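Local coordinates for protein Alpha/beta hydrolase (Paenibacillus sp. VTT E-133280, PDB 6TJ2) that probably hydrolyses methyl salicylate to salicylic acid, as an extracellular esterase resembling tobacco salicylic acid binding protein 2, at residues Leu177-Arg183 against Ala195-Tyr199; Phe59-Thr63 against Val268-Pro272; Ala144-Gln149 against Leu214-Tyr220. All blocks are in the same frame, centred on the assembly; numbering follows the deposited sequence.

The three contacts join helices and loops around the central parallel sheet of an alpha/beta hydrolase. Along the chain they enclose one another: contact 2 pairs the outermost segments, an early helix (59-63) with one near the C-terminal end (268-272). Contact 3 lies within that span and joins the loop after strand 134-139 to the segment before strand 226-231. Contact 1, innermost, links helices 179-185 and 192-200 within the probable cap, inserted between those two neighbouring strands. Contacts 1 and 2 have centres about 17 Å apart and touch, Phe-198 packing on Arg-269. Contact 3 lies across the chain's centre from both, its centre about 31 Å from that of contact 1 and 29 Å from that of contact 2.

Contact 1 (Leu177-Arg183 against Ala195-Tyr199); sequences LPFPLFR and AQAFY
Tyr-199 lies against both Phe-179 and Phe-182, and this aromatic cluster joins helices 179-185 and 192-200 in what is probably the cap of the alpha/beta-hydrolase fold. The two short helical segments cross at 114°. Phe-179 covers one face of the tyrosine ring: its CD1 comes within 3.5 Å of Tyr-199 CG, while its CB makes a CH-pi contact 4.0 Å from the centroid of the Tyr-199 ring. Phe-182 presents its own face instead, with Tyr-199 CD1 standing over it, 3.6 Å from Phe-182 CD2. Both pairs of rings are steeply oblique. With its CG swung opposite the backbone nitrogen (chi1 -172°), the tyrosine reaches across to the loop residue just before helix 179-185. There the hydroxyl OH of Tyr-199 donates to Leu-177 O over 2.7 Å, the acceptor lying near the plane of the tyrosine ring. A leucine in place of the tyrosine would probably leave Leu-177 O without this donor and the two phenylalanines with a gap between them. Beyond the rings, Arg-183 NH2 bonds Ala-190 O of its own chain and Asp-285 O of the second subunit, and Ala-195 sets its CB 3.7 Å from Arg-183 CG.

Contact 2 (Phe59-Thr63 against Val268-Pro272); sequences FWDET and VRTEP
Thr-63 and Val-268 meet where the first helix after strand 46-50 of the alpha/beta-hydrolase sheet begins and the short helix 267-270 runs by, a junction that combines a direct bond, a buried apolar contact and two bridging waters. Thr-63 turns its hydroxyl away from its own carbonyl carbon (chi1 -69°), and from there OG1 donates to Val-268 O over 2.9 Å, in the carbonyl plane and on a lone pair. A water beside the same carbonyl accepts a hydrogen bond from Thr-63 N, 3.0 Å from the water oxygen, and can itself donate to Val-268 O or to Phe-59 O.

In Val-268 the CG2 branch lies between the backbone N and C, which directs that methyl over a face of the Phe-59 ring. CG2 of Val-268 sits 3.8 Å from the centroid of the Phe-59 ring, a CH-pi contact. The phenylalanine also places CD1 over the centre of the Arg-269 guanidinium, the two planes being 67° apart, and its ring meets that of His-116. The arginine's NH1 is bonded to Met-265 O, which helps fix this position.

Glu-62 has a bent chain that brings OE1 alongside the aliphatic part of Arg-269, 3.6 Å from its CG. Carboxylate and guanidinium are turned steeply against each other. The second water bridges Glu-62 OE1 and Arg-269 NE, which lie 4.7 Å apart, and the opposite charges probably attract at that range. At the far end Pro-272 packs its CB 3.7 Å from Glu-62 CB. That second water, in the plane of the guanidinium at its edge, accepts a hydrogen bond from Arg-269 NE, 3.0 Å from the water oxygen, and can donate to Glu-62 OE1 at 2.7 Å.

Contact 3 (Ala144-Gln149 against Leu214-Tyr220); sequences APLDGQ and LDLKKFY
Gly-148 N donates to Leu-214 O over 2.8 Å and Leu-214 N returns a bond to Gln-149 O, so the type II turn from Leu-146 to Gln-149 is joined by two backbone bonds to Leu-214, with Gly-148 supplying the positive phi usual at the third position of such a turn.

Asp-147 carries most of the side-chain contact. With its CG opposite the backbone nitrogen (chi1 -179°), the carboxylate reaches across to grip two donors with separate oxygens. OD1 takes Leu-216 N on its anti side at 2.9 Å, by a nearly straight bond of 166°. OD2 is met on its syn side by Lys-217 NZ, 2.9 Å away, in a salt bridge for which the lysine chain bends at its last torsion. Asp-215 OD1 stands 3.6 Å from Asp-147 OD1, a like-charge approach that the lysine probably helps to offset.

Tyr-220 reaches the residue just before the turn. Its OH donates to Pro-145 O over 2.7 Å, from well out of the carbonyl plane; Gln-124 NE2 of helix 119-129 bonds the same oxygen. Leu-146 CD2 comes up to the hydroxyl end of that ring, the two side chains at about a right angle, and Leu-216 CD1 lies close to Pro-145 O. Within the turn, Gln-149 OE1 accepts from Leu-146 N at 2.9 Å and also from Gln-154 NE2.

The result joins the loop leaving strand 134-139 to the helix 217-221 that precedes the adjacent strand 226-231, and so probably draws together the two connections of the cap to the core in this alpha/beta-hydrolase fold.

Contact 1 (Leu177-Arg183 against Ala195-Tyr199)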
# COMPACT_ATOMS: atom_id res chain seq x y z
N LEU A 177 -23.29 -14.92 -3.59
CA LEU A 177 -22.21 -14.35 -4.38
C LEU A 177 -22.03 -15.17 -5.64
O LEU A 177 -21.88 -16.37 -5.52
CB LEU A 177 -20.89 -14.35 -3.62
CG LEU A 177 -20.83 -13.52 -2.36
CD1 LEU A 177 -19.51 -13.78 -1.62
CD2 LEU A 177 -21.04 -12.07 -2.72
N PRO A 178 -21.98 -14.61 -6.84
CA PRO A 178 -21.62 -15.38 -8.03
C PRO A 178 -20.20 -15.90 -7.88
O PRO A 178 -19.33 -15.15 -7.37
CB PRO A 178 -21.76 -14.43 -9.22
CG PRO A 178 -22.64 -13.33 -8.67
CD PRO A 178 -22.40 -13.26 -7.18
N PHE A 179 -19.89 -17.04 -8.45
CA PHE A 179 -18.55 -17.64 -8.26
C PHE A 179 -17.49 -16.77 -8.94
O PHE A 179 -16.40 -16.60 -8.35
CB PHE A 179 -18.49 -19.08 -8.78
CG PHE A 179 -17.15 -19.72 -8.58
CD1 PHE A 179 -16.58 -19.86 -7.33
CD2 PHE A 179 -16.37 -20.11 -9.65
CE1 PHE A 179 -15.32 -20.40 -7.14
CE2 PHE A 179 -15.10 -20.67 -9.46
CZ PHE A 179 -14.57 -20.79 -8.21
N PRO A 180 -17.68 -16.21 -10.14
CA PRO A 180 -16.57 -15.45 -10.74
C PRO A 180 -16.17 -14.27 -9.84
O PRO A 180 -14.96 -14.00 -9.62
CB PRO A 180 -17.12 -15.02 -12.10
CG PRO A 180 -18.12 -16.13 -12.45
CD PRO A 180 -18.78 -16.36 -11.10
N LEU A 181 -17.11 -13.53 -9.28
CA LEU A 181 -16.89 -12.43 -8.33
C LEU A 181 -16.17 -12.99 -7.12
O LEU A 181 -15.14 -12.41 -6.68
CB LEU A 181 -18.20 -11.78 -7.92
CG LEU A 181 -18.06 -10.64 -6.93
CD1 LEU A 181 -17.34 -9.43 -7.51
CD2 LEU A 181 -19.40 -10.25 -6.34
N PHE A 182 -16.63 -14.05 -6.52
CA PHE A 182 -16.00 -14.65 -5.37
C PHE A 182 -14.57 -15.05 -5.68
O PHE A 182 -13.63 -14.71 -4.89
CB PHE A 182 -16.85 -15.84 -4.90
CG PHE A 182 -16.27 -16.57 -3.71
CD1 PHE A 182 -16.55 -16.16 -2.42
CD2 PHE A 182 -15.48 -17.69 -3.87
CE1 PHE A 182 -16.06 -16.85 -1.32
CE2 PHE A 182 -14.98 -18.37 -2.77
CZ PHE A 182 -15.25 -17.93 -1.50
N ARG A 183 -14.38 -15.76 -6.78
CA ARG A 183 -13.06 -16.33 -7.12
C ARG A 183 -12.05 -15.20 -7.26
O ARG A 183 -10.89 -15.35 -6.85
CB ARG A 183 -13.20 -17.20 -8.37
CG ARG A 183 -11.96 -18.07 -8.63
CD ARG A 183 -10.94 -17.33 -9.47
NE ARG A 183 -9.71 -18.10 -9.60
CZ ARG A 183 -8.73 -18.15 -8.72
NH1 ARG A 183 -8.77 -17.49 -7.57
NH2 ARG A 183 -7.67 -18.89 -8.94
N ALA A 195 -10.35 -22.22 -4.41
CA ALA A 195 -11.48 -21.30 -4.58
C ALA A 195 -12.81 -22.05 -4.60
O ALA A 195 -13.79 -21.64 -3.98
CB ALA A 195 -11.30 -20.45 -5.81
N GLN A 196 -12.82 -23.15 -5.33
CA GLN A 196 -14.06 -23.97 -5.44
C GLN A 196 -14.38 -24.53 -4.06
O GLN A 196 -15.58 -24.53 -3.67
CB GLN A 196 -13.85 -25.07 -6.47
CG GLN A 196 -13.74 -24.61 -7.92
CD GLN A 196 -13.15 -25.60 -8.89
OE1 GLN A 196 -12.42 -26.48 -8.47
NE2 GLN A 196 -13.54 -25.46 -10.15
N ALA A 197 -13.40 -25.05 -3.35
CA ALA A 197 -13.64 -25.62 -2.01
C ALA A 197 -14.18 -24.55 -1.08
O ALA A 197 -15.14 -24.74 -0.32
CB ALA A 197 -12.39 -26.23 -1.44
N PHE A 198 -13.61 -23.35 -1.11
CA PHE A 198 -14.03 -22.24 -0.23
C PHE A 198 -15.41 -21.73 -0.65
O PHE A 198 -16.22 -21.39 0.23
CB PHE A 198 -13.01 -21.11 -0.23
CG PHE A 198 -11.63 -21.53 0.22
CD1 PHE A 198 -11.43 -22.54 1.12
CD2 PHE A 198 -10.55 -20.86 -0.28
CE1 PHE A 198 -10.15 -22.89 1.56
CE2 PHE A 198 -9.27 -21.21 0.15
CZ PHE A 198 -9.08 -22.22 1.03
N TYR A 199 -15.76 -21.76 -1.93
CA TYR A 199 -17.09 -21.32 -2.40
C TYR A 199 -18.16 -22.26 -1.86
O TYR A 199 -19.24 -21.79 -1.44
CB TYR A 199 -17.12 -21.24 -3.92
CG TYR A 199 -18.37 -20.63 -4.48
CD1 TYR A 199 -18.72 -19.31 -4.20
CD2 TYR A 199 -19.23 -21.37 -5.28
CE1 TYR A 199 -19.86 -18.74 -4.75
CE2 TYR A 199 -20.36 -20.81 -5.81
CZ TYR A 199 -20.68 -19.49 -5.57
OH TYR A 199 -21.83 -18.96 -6.11

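Contact 2 (Phe59-Thr63 against Val268-Pro272)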
# COMPACT_ATOMS: atom_id res chain seq x y z
N PHE A 59 -15.32 -20.82 9.51
CA PHE A 59 -14.32 -19.94 8.87
C PHE A 59 -13.04 -19.96 9.68
O PHE A 59 -11.98 -19.87 9.07
CB PHE A 59 -14.86 -18.51 8.78
CG PHE A 59 -14.01 -17.47 8.13
CD1 PHE A 59 -13.80 -17.55 6.77
CD2 PHE A 59 -13.36 -16.47 8.81
CE1 PHE A 59 -13.09 -16.58 6.09
CE2 PHE A 59 -12.59 -15.53 8.12
CZ PHE A 59 -12.48 -15.59 6.78
N TRP A 60 -13.16 -19.94 11.01
CA TRP A 60 -12.03 -19.80 11.95
C TRP A 60 -11.32 -21.12 12.27
O TRP A 60 -10.38 -21.07 13.03
CB TRP A 60 -12.53 -19.15 13.23
CG TRP A 60 -13.17 -17.81 13.04
CD1 TRP A 60 -14.46 -17.49 13.30
CD2 TRP A 60 -12.52 -16.60 12.58
NE1 TRP A 60 -14.66 -16.16 13.03
CE2 TRP A 60 -13.49 -15.58 12.63
CE3 TRP A 60 -11.21 -16.29 12.20
CZ2 TRP A 60 -13.21 -14.27 12.27
CZ3 TRP A 60 -10.92 -14.99 11.87
CH2 TRP A 60 -11.92 -14.00 11.92
N ASP A 61 -11.72 -22.24 11.67
CA ASP A 61 -11.25 -23.54 12.22
C ASP A 61 -9.72 -23.58 12.28
O ASP A 61 -9.15 -23.89 13.37
CB ASP A 61 -11.78 -24.70 11.40
CG ASP A 61 -13.25 -25.04 11.60
OD1 ASP A 61 -13.83 -24.52 12.54
OD2 ASP A 61 -13.73 -25.82 10.71
N GLU A 62 -9.06 -23.30 11.19
CA GLU A 62 -7.58 -23.50 11.11
C GLU A 62 -6.88 -22.45 11.96
O GLU A 62 -5.90 -22.73 12.67
CB GLU A 62 -7.11 -23.47 9.66
CG GLU A 62 -7.68 -24.57 8.76
CD GLU A 62 -9.09 -24.38 8.24
OE1 GLU A 62 -9.74 -23.30 8.43
OE2 GLU A 62 -9.60 -25.36 7.59
N THR A 63 -7.27 -21.21 11.80
CA THR A 63 -6.61 -20.11 12.52
C THR A 63 -6.85 -20.22 14.01
O THR A 63 -5.90 -20.01 14.83
CB THR A 63 -7.03 -18.77 11.92
OG1 THR A 63 -6.48 -18.61 10.60
CG2 THR A 63 -6.61 -17.62 12.77
N VAL A 268 -6.85 -17.23 5.90
CA VAL A 268 -7.17 -17.84 7.23
C VAL A 268 -7.20 -19.35 7.12
O VAL A 268 -7.12 -20.07 8.16
CB VAL A 268 -8.49 -17.34 7.83
CG1 VAL A 268 -8.37 -15.86 8.14
CG2 VAL A 268 -9.69 -17.69 6.97
N ARG A 269 -7.35 -19.91 5.92
CA ARG A 269 -7.33 -21.39 5.71
C ARG A 269 -5.95 -21.85 5.33
O ARG A 269 -5.53 -22.91 5.83
CB ARG A 269 -8.29 -21.83 4.60
CG ARG A 269 -9.71 -21.93 5.10
CD ARG A 269 -10.47 -20.71 4.67
NE ARG A 269 -11.86 -20.95 5.01
CZ ARG A 269 -12.89 -20.46 4.35
NH1 ARG A 269 -12.75 -19.56 3.40
NH2 ARG A 269 -14.09 -20.85 4.70
N THR A 270 -5.22 -21.12 4.49
CA THR A 270 -3.94 -21.62 3.92
C THR A 270 -2.75 -21.25 4.77
O THR A 270 -1.72 -21.93 4.66
CB THR A 270 -3.81 -21.16 2.47
OG1 THR A 270 -3.82 -19.73 2.52
CG2 THR A 270 -4.95 -21.66 1.61
N GLU A 271 -2.78 -20.15 5.49
CA GLU A 271 -1.66 -19.66 6.30
C GLU A 271 -2.12 -19.38 7.69
O GLU A 271 -1.92 -18.29 8.22
CB GLU A 271 -1.03 -18.41 5.67
CG GLU A 271 -0.46 -18.64 4.29
CD GLU A 271 0.79 -19.51 4.22
OE1 GLU A 271 1.43 -19.77 5.26
OE2 GLU A 271 1.19 -19.91 3.05
N PRO A 272 -2.71 -20.37 8.40
CA PRO A 272 -3.31 -20.10 9.70
C PRO A 272 -2.27 -19.74 10.76
O PRO A 272 -2.60 -19.02 11.70
CB PRO A 272 -4.08 -21.39 10.06
CG PRO A 272 -3.37 -22.47 9.21
CD PRO A 272 -2.96 -21.74 7.94
O HOH W 1 -9.34 -20.31 9.89
O HOH W 2 -12.21 -22.74 7.38

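Contact 3 (Ala144-Gln149 against Leu214-Tyr220)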
# COMPACT_ATOMS: atom_id res chain seq x y z
N ALA A 144 -16.41 -0.89 9.38
CA ALA A 144 -16.64 -0.08 10.59
C ALA A 144 -17.57 1.06 10.20
O ALA A 144 -17.11 2.20 10.09
CB ALA A 144 -15.30 0.38 11.12
N PRO A 145 -18.85 0.79 9.94
CA PRO A 145 -19.75 1.88 9.57
C PRO A 145 -19.69 2.97 10.65
O PRO A 145 -19.52 2.72 11.84
CB PRO A 145 -21.14 1.25 9.52
CG PRO A 145 -20.82 -0.22 9.27
CD PRO A 145 -19.53 -0.53 10.00
N LEU A 146 -19.92 4.20 10.18
CA LEU A 146 -20.20 5.31 11.13
C LEU A 146 -21.65 5.23 11.59
O LEU A 146 -22.48 4.57 10.92
CB LEU A 146 -19.94 6.64 10.40
CG LEU A 146 -18.51 6.85 9.89
CD1 LEU A 146 -18.36 8.21 9.16
CD2 LEU A 146 -17.51 6.77 11.01
N ASP A 147 -21.97 6.01 12.62
CA ASP A 147 -23.36 6.14 13.10
C ASP A 147 -24.30 6.50 11.96
O ASP A 147 -23.97 7.39 11.14
CB ASP A 147 -23.40 7.16 14.23
CG ASP A 147 -24.82 7.29 14.75
OD1 ASP A 147 -25.46 6.28 15.06
OD2 ASP A 147 -25.30 8.45 14.80
N GLY A 148 -25.44 5.81 11.90
CA GLY A 148 -26.47 6.04 10.87
C GLY A 148 -26.21 5.40 9.54
O GLY A 148 -26.97 5.58 8.58
N GLN A 149 -25.11 4.66 9.37
CA GLN A 149 -24.78 3.97 8.12
C GLN A 149 -25.01 2.47 8.25
O GLN A 149 -25.04 1.92 9.35
CB GLN A 149 -23.30 4.17 7.77
CG GLN A 149 -22.87 5.63 7.61
CD GLN A 149 -21.42 5.76 7.25
OE1 GLN A 149 -20.61 4.82 7.38
NE2 GLN A 149 -21.02 6.95 6.80
N LEU A 214 -27.24 1.50 11.30
CA LEU A 214 -26.88 1.18 12.67
C LEU A 214 -26.74 2.40 13.54
O LEU A 214 -26.09 3.36 13.15
CB LEU A 214 -25.59 0.35 12.62
CG LEU A 214 -25.67 -0.90 11.76
CD1 LEU A 214 -24.32 -1.56 11.70
CD2 LEU A 214 -26.69 -1.89 12.31
N ASP A 215 -27.29 2.32 14.74
CA ASP A 215 -27.07 3.33 15.79
C ASP A 215 -25.79 2.97 16.54
O ASP A 215 -25.76 1.98 17.30
CB ASP A 215 -28.26 3.40 16.74
CG ASP A 215 -28.14 4.49 17.78
OD1 ASP A 215 -26.98 4.97 18.08
OD2 ASP A 215 -29.24 4.90 18.29
N LEU A 216 -24.74 3.76 16.30
CA LEU A 216 -23.38 3.46 16.79
C LEU A 216 -22.79 4.61 17.60
O LEU A 216 -21.61 4.63 17.84
CB LEU A 216 -22.49 3.10 15.60
CG LEU A 216 -22.90 1.92 14.77
CD1 LEU A 216 -22.04 1.81 13.54
CD2 LEU A 216 -22.79 0.65 15.61
N LYS A 217 -23.66 5.47 18.14
CA LYS A 217 -23.20 6.57 19.00
C LYS A 217 -22.44 6.02 20.21
O LYS A 217 -21.37 6.58 20.58
CB LYS A 217 -24.39 7.38 19.48
CG LYS A 217 -25.12 8.11 18.36
CD LYS A 217 -26.15 9.07 18.92
CE LYS A 217 -26.60 10.05 17.87
NZ LYS A 217 -27.30 9.36 16.76
N LYS A 218 -22.97 4.95 20.83
CA LYS A 218 -22.31 4.40 22.02
C LYS A 218 -20.92 3.89 21.61
O LYS A 218 -19.95 4.16 22.31
CB LYS A 218 -23.18 3.38 22.75
CG LYS A 218 -22.46 2.75 23.92
CD LYS A 218 -23.38 2.15 24.98
CE LYS A 218 -22.66 1.78 26.26
NZ LYS A 218 -22.05 2.98 26.89
N PHE A 219 -20.84 3.11 20.53
CA PHE A 219 -19.54 2.56 20.09
C PHE A 219 -18.49 3.66 19.93
O PHE A 219 -17.35 3.51 20.40
CB PHE A 219 -19.69 1.81 18.77
CG PHE A 219 -18.36 1.40 18.20
CD1 PHE A 219 -17.67 0.32 18.74
CD2 PHE A 219 -17.72 2.13 17.22
CE1 PHE A 219 -16.41 0.01 18.29
CE2 PHE A 219 -16.45 1.80 16.76
CZ PHE A 219 -15.81 0.73 17.28
N TYR A 220 -18.89 4.75 19.29
CA TYR A 220 -17.94 5.86 19.00
C TYR A 220 -17.67 6.71 20.26
O TYR A 220 -16.70 7.46 20.17
CB TYR A 220 -18.41 6.71 17.82
CG TYR A 220 -18.17 5.97 16.52
CD1 TYR A 220 -16.87 5.77 16.08
CD2 TYR A 220 -19.16 5.37 15.83
CE1 TYR A 220 -16.61 5.07 14.91
CE2 TYR A 220 -18.93 4.62 14.68
CZ TYR A 220 -17.64 4.46 14.21
OH TYR A 220 -17.33 3.73 13.10